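PDB 3OTT: Two-component system sensor histidine kinase, which probably senses saccharides through this extracellular beta-propeller and beta-sandwich portion and passes the signal to a histidine kinase that phosphorylates itself from ATP. Local coordinates for residues S328-A342 against N373-L386. Sequence-based numbering, arbitrary orientation.
Sequences SLFRDSKGFYWFGGA and NRIRHIYEDKEQQL
The carboxylate of Glu-380 grips the turn at Ser-333: backbone N of Ser-333 meets OE1 of Glu-380 at 2.6 Å, nearly straight at 164° and on the syn lone pair, while the Ser-333 OG lies beside OE2 at a doubtful 2.4 Å. This ties together neighbouring blades of a beta-propeller, strand 375-380 opening one blade and packing on strands 326-331 and 337-341 of the blade before. With CG anti to the backbone N (chi1 -169°) and the chain then extended, Glu-380 carries its carboxylate across to the neighbouring blade, and its CB rests 3.6 Å from CZ of Phe-330. Replacing Glu-380 by alanine would remove OE1, and the Ser-333 N-H would probably be left without its acceptor, letting the type I turn 332-335 shift. Further along, the two branches of Ile-378 touch different residues: CG2 lies 3.8 Å from Phe-330 CB, and CD1 presses on CB of Ser-328 at a tight 3.5 Å, where a small serine leaves room for it. Leu-386 sets CG over one face of the Trp-338 indole, whose NE1 donates in the ring plane to Asp-332 OD2, which is also hydrogen-bonded to Tyr-399 OH. At Gly-340 a side chain would crowd Ile-375. Past it the backbones join directly, Ile-375 N donating to Gly-341 O at 3.0 Å and 176°.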
# COMPACT_ATOMS: atom_id res chain seq x y z
N SER B 328 3.10 13.34 18.25
CA SER B 328 4.10 12.99 19.26
C SER B 328 5.12 12.07 18.64
O SER B 328 4.79 11.01 18.06
CB SER B 328 3.49 12.28 20.45
OG SER B 328 2.40 13.01 20.94
N LEU B 329 6.37 12.52 18.73
CA LEU B 329 7.53 11.75 18.35
C LEU B 329 8.36 11.61 19.63
O LEU B 329 8.43 12.53 20.48
CB LEU B 329 8.31 12.50 17.30
CG LEU B 329 7.47 13.06 16.14
CD1 LEU B 329 8.32 14.01 15.31
CD2 LEU B 329 6.87 11.95 15.25
N PHE B 330 8.90 10.40 19.80
CA PHE B 330 9.67 10.04 20.96
C PHE B 330 10.55 8.86 20.62
O PHE B 330 10.18 7.98 19.86
CB PHE B 330 8.74 9.71 22.13
CG PHE B 330 9.45 9.62 23.46
CD1 PHE B 330 9.78 10.78 24.17
CD2 PHE B 330 9.80 8.35 24.00
CE1 PHE B 330 10.46 10.68 25.43
CE2 PHE B 330 10.49 8.23 25.22
CZ PHE B 330 10.83 9.39 25.93
N ARG B 331 11.74 8.85 21.15
CA ARG B 331 12.62 7.68 21.05
C ARG B 331 12.97 7.27 22.50
O ARG B 331 13.44 8.08 23.28
CB ARG B 331 13.90 8.04 20.27
CG ARG B 331 14.67 6.84 19.79
CD ARG B 331 16.07 7.14 19.46
NE ARG B 331 16.68 6.01 18.79
CZ ARG B 331 17.99 5.93 18.56
NH1 ARG B 331 18.77 6.92 18.97
NH2 ARG B 331 18.53 4.88 17.94
N ASP B 332 12.74 6.00 22.85
CA ASP B 332 12.94 5.60 24.22
C ASP B 332 14.39 5.25 24.58
O ASP B 332 15.26 5.14 23.71
CB ASP B 332 11.94 4.52 24.67
CG ASP B 332 12.17 3.22 24.02
OD1 ASP B 332 13.28 2.98 23.47
OD2 ASP B 332 11.22 2.41 24.05
N SER B 333 14.62 5.06 25.87
CA SER B 333 15.91 4.66 26.40
C SER B 333 16.42 3.34 25.76
O SER B 333 17.59 3.25 25.54
CB SER B 333 15.91 4.64 27.94
OG SER B 333 15.06 3.60 28.43
N LYS B 334 15.56 2.37 25.39
CA LYS B 334 16.01 1.21 24.59
C LYS B 334 16.24 1.46 23.04
O LYS B 334 16.67 0.56 22.32
CB LYS B 334 15.07 0.01 24.73
CG LYS B 334 14.71 -0.48 26.12
CD LYS B 334 13.25 -1.04 26.11
CE LYS B 334 12.93 -1.93 27.32
NZ LYS B 334 12.90 -1.14 28.59
N GLY B 335 15.95 2.66 22.53
CA GLY B 335 16.22 2.99 21.15
C GLY B 335 15.05 2.83 20.20
O GLY B 335 15.17 3.15 19.00
N PHE B 336 13.90 2.40 20.71
CA PHE B 336 12.70 2.30 19.87
C PHE B 336 12.21 3.70 19.55
O PHE B 336 12.17 4.56 20.42
CB PHE B 336 11.57 1.51 20.55
CG PHE B 336 11.84 0.01 20.69
CD1 PHE B 336 11.70 -0.84 19.59
CD2 PHE B 336 12.22 -0.53 21.93
CE1 PHE B 336 11.95 -2.25 19.72
CE2 PHE B 336 12.46 -1.93 22.08
CZ PHE B 336 12.33 -2.78 20.97
N TYR B 337 11.79 3.92 18.31
CA TYR B 337 11.12 5.16 17.99
C TYR B 337 9.65 4.94 18.18
O TYR B 337 9.17 3.86 17.93
CB TYR B 337 11.40 5.54 16.53
CG TYR B 337 12.84 5.84 16.27
CD1 TYR B 337 13.76 4.83 15.97
CD2 TYR B 337 13.30 7.16 16.31
CE1 TYR B 337 15.12 5.16 15.71
CE2 TYR B 337 14.59 7.48 16.07
CZ TYR B 337 15.50 6.50 15.77
OH TYR B 337 16.80 6.91 15.54
N TRP B 338 8.95 5.99 18.64
CA TRP B 338 7.53 5.94 18.86
C TRP B 338 6.93 7.22 18.29
O TRP B 338 7.07 8.30 18.88
CB TRP B 338 7.22 5.91 20.35
CG TRP B 338 7.62 4.67 21.08
CD1 TRP B 338 8.77 4.46 21.81
CD2 TRP B 338 6.84 3.50 21.23
NE1 TRP B 338 8.76 3.20 22.36
CE2 TRP B 338 7.58 2.59 22.02
CE3 TRP B 338 5.59 3.10 20.74
CZ2 TRP B 338 7.08 1.34 22.39
CZ3 TRP B 338 5.12 1.88 21.07
CH2 TRP B 338 5.85 1.01 21.91
N PHE B 339 6.27 7.05 17.14
CA PHE B 339 5.73 8.14 16.36
C PHE B 339 4.21 7.89 16.30
O PHE B 339 3.74 6.89 15.70
CB PHE B 339 6.30 8.08 14.97
CG PHE B 339 7.69 8.66 14.85
CD1 PHE B 339 8.53 8.77 15.96
CD2 PHE B 339 8.16 9.08 13.60
CE1 PHE B 339 9.79 9.31 15.83
CE2 PHE B 339 9.42 9.62 13.46
CZ PHE B 339 10.25 9.73 14.62
N GLY B 340 3.45 8.80 16.92
CA GLY B 340 1.98 8.64 17.04
C GLY B 340 1.27 9.95 16.72
O GLY B 340 1.87 11.05 16.71
N GLY B 341 -0.03 9.84 16.50
CA GLY B 341 -0.84 11.02 16.26
C GLY B 341 -2.30 10.68 16.13
O GLY B 341 -2.81 9.95 16.94
N ALA B 342 -2.95 11.12 15.07
CA ALA B 342 -4.40 10.97 14.91
C ALA B 342 -4.76 9.53 14.74
O ALA B 342 -5.80 9.11 15.19
CB ALA B 342 -4.88 11.74 13.68
N ASN B 373 -7.33 5.80 19.14
CA ASN B 373 -6.32 6.15 18.15
C ASN B 373 -5.58 7.48 18.37
O ASN B 373 -4.43 7.66 17.91
CB ASN B 373 -6.96 6.15 16.76
CG ASN B 373 -7.11 4.75 16.21
OD1 ASN B 373 -6.46 3.83 16.68
ND2 ASN B 373 -7.97 4.57 15.26
N ARG B 374 -6.24 8.41 19.04
CA ARG B 374 -5.72 9.76 19.12
C ARG B 374 -4.70 9.86 20.27
O ARG B 374 -5.05 9.81 21.44
CB ARG B 374 -6.88 10.76 19.24
CG ARG B 374 -6.50 12.23 19.12
CD ARG B 374 -7.69 13.15 18.68
NE ARG B 374 -8.22 12.84 17.36
CZ ARG B 374 -7.73 13.28 16.20
NH1 ARG B 374 -6.65 14.11 16.14
NH2 ARG B 374 -8.32 12.90 15.09
N ILE B 375 -3.43 9.93 19.91
CA ILE B 375 -2.31 9.95 20.82
C ILE B 375 -2.04 11.42 21.06
O ILE B 375 -2.04 12.23 20.10
CB ILE B 375 -1.05 9.37 20.13
CG1 ILE B 375 -1.32 7.96 19.54
CG2 ILE B 375 0.10 9.32 21.15
CD1 ILE B 375 -1.95 7.05 20.50
N ARG B 376 -1.82 11.78 22.32
CA ARG B 376 -1.59 13.19 22.69
C ARG B 376 -0.22 13.40 23.36
O ARG B 376 0.31 14.49 23.35
CB ARG B 376 -2.75 13.74 23.53
CG ARG B 376 -4.13 13.28 23.06
CD ARG B 376 -5.30 14.11 23.47
NE ARG B 376 -5.24 15.28 22.70
CZ ARG B 376 -6.14 15.77 21.84
NH1 ARG B 376 -7.34 15.23 21.58
NH2 ARG B 376 -5.75 16.89 21.27
N HIS B 377 0.40 12.34 23.86
CA HIS B 377 1.69 12.49 24.51
C HIS B 377 2.32 11.15 24.78
O HIS B 377 1.62 10.18 25.08
CB HIS B 377 1.64 13.32 25.79
CG HIS B 377 2.97 13.87 26.20
ND1 HIS B 377 3.48 13.73 27.48
CD2 HIS B 377 3.93 14.50 25.49
CE1 HIS B 377 4.67 14.30 27.54
NE2 HIS B 377 4.96 14.78 26.34
N ILE B 378 3.63 11.09 24.56
CA ILE B 378 4.44 9.92 24.84
C ILE B 378 5.55 10.32 25.86
O ILE B 378 6.24 11.33 25.67
CB ILE B 378 5.07 9.36 23.53
CG1 ILE B 378 4.00 9.24 22.46
CG2 ILE B 378 5.76 7.98 23.81
CD1 ILE B 378 4.58 9.00 20.98
N TYR B 379 5.73 9.51 26.90
CA TYR B 379 6.60 9.81 27.99
C TYR B 379 7.28 8.56 28.55
O TYR B 379 6.67 7.50 28.75
CB TYR B 379 5.79 10.48 29.07
CG TYR B 379 6.53 10.76 30.36
CD1 TYR B 379 7.50 11.77 30.42
CD2 TYR B 379 6.24 10.04 31.49
CE1 TYR B 379 8.19 12.04 31.59
CE2 TYR B 379 6.92 10.29 32.68
CZ TYR B 379 7.89 11.30 32.72
OH TYR B 379 8.53 11.58 33.87
N GLU B 380 8.56 8.68 28.85
CA GLU B 380 9.25 7.60 29.55
C GLU B 380 9.54 8.04 30.98
O GLU B 380 10.13 9.11 31.19
CB GLU B 380 10.57 7.25 28.82
CG GLU B 380 11.17 6.00 29.35
CD GLU B 380 12.47 5.55 28.68
OE1 GLU B 380 12.78 5.88 27.50
OE2 GLU B 380 13.16 4.81 29.34
N ASP B 381 9.15 7.23 31.97
CA ASP B 381 9.34 7.64 33.39
C ASP B 381 10.73 7.38 33.97
O ASP B 381 11.68 7.07 33.20
CB ASP B 381 8.26 7.08 34.32
CG ASP B 381 8.35 5.56 34.51
OD1 ASP B 381 9.43 4.95 34.28
OD2 ASP B 381 7.32 4.95 34.92
N LYS B 382 10.85 7.47 35.30
CA LYS B 382 12.15 7.38 35.99
C LYS B 382 12.63 5.97 36.04
O LYS B 382 13.80 5.74 36.28
CB LYS B 382 12.08 7.89 37.46
CG LYS B 382 11.41 9.24 37.70
CD LYS B 382 12.13 10.38 36.98
CE LYS B 382 11.63 11.72 37.56
NZ LYS B 382 12.07 12.81 36.71
N GLU B 383 11.74 5.00 35.87
CA GLU B 383 12.18 3.61 35.92
C GLU B 383 12.16 3.03 34.51
O GLU B 383 12.08 1.82 34.34
CB GLU B 383 11.32 2.81 36.88
CG GLU B 383 11.52 3.22 38.36
CD GLU B 383 10.50 2.57 39.32
OE1 GLU B 383 9.27 2.77 39.12
OE2 GLU B 383 10.94 1.87 40.29
N GLN B 384 12.20 3.91 33.51
CA GLN B 384 12.19 3.46 32.11
C GLN B 384 10.85 2.79 31.65
O GLN B 384 10.83 2.01 30.72
CB GLN B 384 13.44 2.59 31.78
CG GLN B 384 14.81 3.36 31.97
CD GLN B 384 15.25 3.40 33.48
OE1 GLN B 384 15.33 2.37 34.11
NE2 GLN B 384 15.48 4.58 34.02
N GLN B 385 9.74 3.13 32.28
CA GLN B 385 8.48 2.61 31.81
C GLN B 385 7.87 3.64 30.81
O GLN B 385 7.89 4.85 31.03
CB GLN B 385 7.53 2.38 32.98
CG GLN B 385 7.95 1.33 34.06
CD GLN B 385 7.77 -0.09 33.57
OE1 GLN B 385 6.68 -0.47 33.11
NE2 GLN B 385 8.84 -0.87 33.61
N LEU B 386 7.31 3.13 29.72
CA LEU B 386 6.80 3.94 28.65
C LEU B 386 5.29 4.24 28.90
O LEU B 386 4.50 3.30 28.99
CB LEU B 386 6.99 3.17 27.35
CG LEU B 386 6.94 3.97 26.02
CD1 LEU B 386 5.57 4.26 25.62
CD2 LEU B 386 7.72 5.28 26.08